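Local coordinates for protein ubiquinol-cytochrome C chaperone (Brucella abortus NCTC 8038, PDB 6RWT) that probably acts as an assembly chaperone of respiratory complex III, as a bacterial homolog of Cbp3, which interacts with newly synthesized cytochrome b, at residues Y151-Q154 with C155-C158; V23-A26 with A27-K31. All coordinates share one frame; numbering follows the deposited sequence.

Interaction 1 (Y151-Q154 with C155-C158); sequences YVLQ and CRDC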
loop_
_atom_site.group_PDB
_atom_site.type_symbol
_atom_site.label_atom_id
_atom_site.label_comp_id
_atom_site.label_asym_id
_atom_site.label_seq_id
_atom_site.Cartn_x
_atom_site.Cartn_y
_atom_site.Cartn_z
ATOM N N TYR A 151 7.436 12.267 0.379
ATOM C CA TYR A 151 7.808 10.857 0.149
ATOM C C TYR A 151 6.785 10.132 -0.739
ATOM O O TYR A 151 7.162 9.445 -1.689
ATOM C CB TYR A 151 7.997 10.125 1.482
ATOM C CG TYR A 151 8.068 8.607 1.407
ATOM C CD1 TYR A 151 9.255 7.949 1.072
ATOM C CD2 TYR A 151 6.948 7.826 1.706
ATOM C CE1 TYR A 151 9.314 6.562 1.015
ATOM C CE2 TYR A 151 6.998 6.440 1.645
ATOM C CZ TYR A 151 8.186 5.808 1.314
ATOM O OH TYR A 151 8.246 4.430 1.268
ATOM N N VAL A 152 5.499 10.316 -0.454
ATOM C CA VAL A 152 4.432 9.648 -1.223
ATOM C C VAL A 152 4.424 10.108 -2.696
ATOM O O VAL A 152 4.323 9.283 -3.603
ATOM C CB VAL A 152 3.046 9.821 -0.544
ATOM C CG1 VAL A 152 1.922 9.286 -1.425
ATOM C CG2 VAL A 152 3.019 9.099 0.800
ATOM N N LEU A 153 4.552 11.413 -2.925
ATOM C CA LEU A 153 4.651 11.968 -4.287
ATOM C C LEU A 153 5.848 11.389 -5.066
ATOM O O LEU A 153 5.697 10.991 -6.222
ATOM C CB LEU A 153 4.715 13.502 -4.254
ATOM C CG LEU A 153 3.380 14.199 -3.966
ATOM C CD1 LEU A 153 3.581 15.572 -3.331
ATOM C CD2 LEU A 153 2.552 14.302 -5.242
ATOM N N GLN A 154 7.016 11.318 -4.427
ATOM C CA GLN A 154 8.206 10.730 -5.063
ATOM C C GLN A 154 8.057 9.225 -5.362
ATOM O O GLN A 154 8.515 8.763 -6.409
ATOM C CB GLN A 154 9.466 10.987 -4.226
ATOM C CG GLN A 154 9.871 12.452 -4.157
ATOM C CD GLN A 154 11.138 12.675 -3.349
ATOM O OE1 GLN A 154 12.086 11.898 -3.436
ATOM N NE2 GLN A 154 11.166 13.752 -2.573
ATOM N N CYS A 155 7.405 8.472 -4.468
ATOM C CA CYS A 155 7.104 7.054 -4.741
ATOM C C CYS A 155 6.182 6.899 -5.971
ATOM O O CYS A 155 6.384 6.007 -6.800
ATOM C CB CYS A 155 6.468 6.363 -3.517
ATOM S SG CYS A 155 7.571 6.058 -2.099
ATOM N N ARG A 156 5.170 7.761 -6.079
ATOM C CA ARG A 156 4.265 7.738 -7.233
ATOM C C ARG A 156 5.063 7.952 -8.524
ATOM O O ARG A 156 4.878 7.206 -9.505
ATOM C CB ARG A 156 3.163 8.803 -7.082
ATOM C CG ARG A 156 2.043 8.769 -8.128
ATOM C CD ARG A 156 2.386 9.404 -9.476
ATOM N NE ARG A 156 3.022 10.712 -9.321
ATOM C CZ ARG A 156 2.380 11.866 -9.140
ATOM N NH1 ARG A 156 1.049 11.929 -9.106
ATOM N NH2 ARG A 156 3.091 12.982 -8.999
ATOM N N ASP A 157 5.949 8.951 -8.512
ATOM C CA ASP A 157 6.796 9.259 -9.675
ATOM C C ASP A 157 7.691 8.073 -10.053
ATOM O O ASP A 157 7.754 7.696 -11.214
ATOM C CB ASP A 157 7.646 10.514 -9.417
ATOM C CG ASP A 157 6.820 11.808 -9.385
ATOM O OD1 ASP A 157 5.625 11.801 -9.754
ATOM O OD2 ASP A 157 7.385 12.857 -8.996
ATOM N N CYS A 158 8.352 7.473 -9.065
ATOM C CA CYS A 158 9.218 6.311 -9.304
ATOM C C CYS A 158 8.466 5.114 -9.883
ATOM O O CYS A 158 8.881 4.530 -10.887
ATOM C CB CYS A 158 9.923 5.905 -8.009
ATOM S SG CYS A 158 10.849 4.351 -8.103
#

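Interaction 2 (V23-A26 with A27-K31); sequences VIVA and AARQK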
loop_
_atom_site.group_PDB
_atom_site.type_symbol
_atom_site.label_atom_id
_atom_site.label_comp_id
_atom_site.label_asym_id
_atom_site.label_seq_id
_atom_site.Cartn_x
_atom_site.Cartn_y
_atom_site.Cartn_z
ATOM N N VAL A 23 8.602 -6.677 -0.772
ATOM C CA VAL A 23 9.098 -5.307 -1.006
ATOM C C VAL A 23 8.155 -4.254 -0.405
ATOM O O VAL A 23 8.615 -3.290 0.230
ATOM C CB VAL A 23 9.356 -5.017 -2.506
ATOM C CG1 VAL A 23 9.672 -3.543 -2.754
ATOM C CG2 VAL A 23 10.520 -5.859 -3.016
ATOM N N ILE A 24 6.848 -4.446 -0.600
ATOM C CA ILE A 24 5.831 -3.523 -0.062
ATOM C C ILE A 24 5.886 -3.505 1.478
ATOM O O ILE A 24 5.907 -2.426 2.093
ATOM C CB ILE A 24 4.410 -3.882 -0.580
ATOM C CG1 ILE A 24 4.347 -3.738 -2.104
ATOM C CG2 ILE A 24 3.351 -2.990 0.065
ATOM C CD1 ILE A 24 3.085 -4.274 -2.755
ATOM N N VAL A 25 5.934 -4.692 2.092
ATOM C CA VAL A 25 5.993 -4.816 3.559
ATOM C C VAL A 25 7.262 -4.148 4.129
ATOM O O VAL A 25 7.195 -3.418 5.123
ATOM C CB VAL A 25 5.888 -6.300 3.999
ATOM C CG1 VAL A 25 6.245 -6.497 5.470
ATOM C CG2 VAL A 25 4.485 -6.834 3.724
ATOM N N ALA A 26 8.405 -4.383 3.488
ATOM C CA ALA A 26 9.668 -3.761 3.914
ATOM C C ALA A 26 9.605 -2.234 3.833
ATOM O O ALA A 26 10.061 -1.533 4.744
ATOM C CB ALA A 26 10.829 -4.287 3.080
ATOM N N ALA A 27 9.033 -1.716 2.748
ATOM C CA ALA A 27 8.878 -0.261 2.599
ATOM C C ALA A 27 8.026 0.356 3.723
ATOM O O ALA A 27 8.365 1.410 4.250
ATOM C CB ALA A 27 8.319 0.085 1.223
ATOM N N ALA A 28 6.942 -0.323 4.100
ATOM C CA ALA A 28 6.058 0.133 5.185
ATOM C C ALA A 28 6.692 0.098 6.588
ATOM O O ALA A 28 6.218 0.797 7.491
ATOM C CB ALA A 28 4.771 -0.688 5.180
ATOM N N ARG A 29 7.745 -0.713 6.767
ATOM C CA ARG A 29 8.457 -0.857 8.048
ATOM C C ARG A 29 9.657 0.088 8.245
ATOM O O ARG A 29 10.331 0.001 9.280
ATOM C CB ARG A 29 8.915 -2.316 8.230
ATOM C CG ARG A 29 7.776 -3.286 8.481
ATOM C CD ARG A 29 8.249 -4.731 8.525
ATOM N NE ARG A 29 7.172 -5.651 8.891
ATOM C CZ ARG A 29 7.230 -6.985 8.820
ATOM N NH1 ARG A 29 8.320 -7.613 8.376
ATOM N NH2 ARG A 29 6.172 -7.704 9.189
ATOM N N GLN A 30 9.939 0.978 7.283
ATOM C CA GLN A 30 11.094 1.909 7.396
ATOM C C GLN A 30 11.015 2.721 8.699
ATOM O O GLN A 30 9.962 3.273 9.027
ATOM C CB GLN A 30 11.184 2.835 6.167
ATOM C CG GLN A 30 11.570 2.110 4.874
ATOM C CD GLN A 30 11.463 2.991 3.650
ATOM O OE1 GLN A 30 10.391 3.126 3.043
ATOM N NE2 GLN A 30 12.575 3.593 3.273
ATOM N N LYS A 31 12.130 2.770 9.434
ATOM C CA LYS A 31 12.146 3.283 10.818
ATOM C C LYS A 31 11.790 4.765 10.954
ATOM O O LYS A 31 11.153 5.157 11.940
ATOM C CB LYS A 31 13.505 3.013 11.486
ATOM C CG LYS A 31 13.832 1.539 11.679
ATOM C CD LYS A 31 12.994 0.883 12.766
ATOM C CE LYS A 31 13.367 -0.582 12.951
ATOM N NZ LYS A 31 14.765 -0.760 13.439
#

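Interaction 1 (Y151-Q154 with C155-C158)
Tyr151 lays one face of its ring over the thiol of Cys155, one helical turn further on. The sulfur SG sits 3.7 Å from the ring centroid and 20° off the ring normal, displaced toward the rim so that its nearest ring atom is CZ of Tyr151, at 3.5 Å. The first torsions bring the two groups of this i to i+4 sulfur-aromatic contact together: the tyrosine CG is anti to its own nitrogen (chi1 167°) and leans along the helix toward Cys155, while SG of Cys155 lies beside its nitrogen (chi1 -71°). In the backbone, Cys155 N donates to Tyr151 O at 3.0 Å, one of four successive bonds of regular alpha-helical geometry. On another side of the helix, Arg156 bends at chi2 and chi3 and grips its neighbour Asp157 side-on, NE and NH2 both reaching OD1 at 2.9 Å from the same face of the carboxylate. That salt bridge, with a further bond from NH1 to the backbone oxygen of Leu119, probably limits the guanidinium's rotation, and Leu153 CD2 lies 4.0 Å from Arg156 NH2. Within the helical fold, the tyrosine hydroxyl is bonded to His53 of helix 43-61, Cys155 packs on Leu56 of that helix, and Val152 and Leu153 meet Leu127 of helix 124-135.

Interaction 2 (V23-A26 with A27-K31)
With CG1 of Val25 set opposite the backbone nitrogen (chi1 168°) and CG of Arg29 beside its own (chi1 -70°), the two side chains run next to each other in the same direction. The arginine is extended from CG to NE, which carries its flat end out level with the valine. There CG1 of Val25 lies over the centre of one guanidinium face, 3.5 Å from Arg29 CZ, a methyl group against the face of a planar cation, which leaves the in-plane N-H directions unobstructed by the valine. Nearer the backbone, Arg29 CG passes 3.4 Å from Val25 O, and the aliphatic stem runs alongside that carbonyl. An acetate ion lies about 4 Å from the arginine side chain, probably a guest from crystallisation.

The backbone changes character along this turn. Ala27 N to Val23 O, at 3.0 Å, and Ala28 N to Ile24 O, at 3.1 Å, are ordinary i to i+4 bonds. Arg29 N instead divides its donation: a weak bond to Val25 O with an angle of only 129°, and another to Ala26 O, 3.2 Å away and well above that carbonyl's plane. On the buried side, Ile24, Ala27 and Ala28 pack against His53 of helix 43-61. Such a shift from i+4 toward i+3 bonding is characteristic of a helix C-terminus, here the end of helix 2-28 as the chain enters a loop.

Along the chain, interaction 2 comes first, at the end of helix 2-28, and interaction 1 follows much later, in the middle of helix 145-161; their centres are 15 Å apart. Both elements pack on helix 43-61, whose His53 is a common neighbour, bonded to the tyrosine of interaction 1 and packed against residues of interaction 2. The two regions also meet directly: the hydroxyl of Tyr151 approaches the side-chain amide of Gln30, probably in a hydrogen bond. The segment just after the N-terminal helix thus meets a late helix of this all-helical protein, with helix 43-61 contacting both, one contact showing a regular helix interior and the other a helix end.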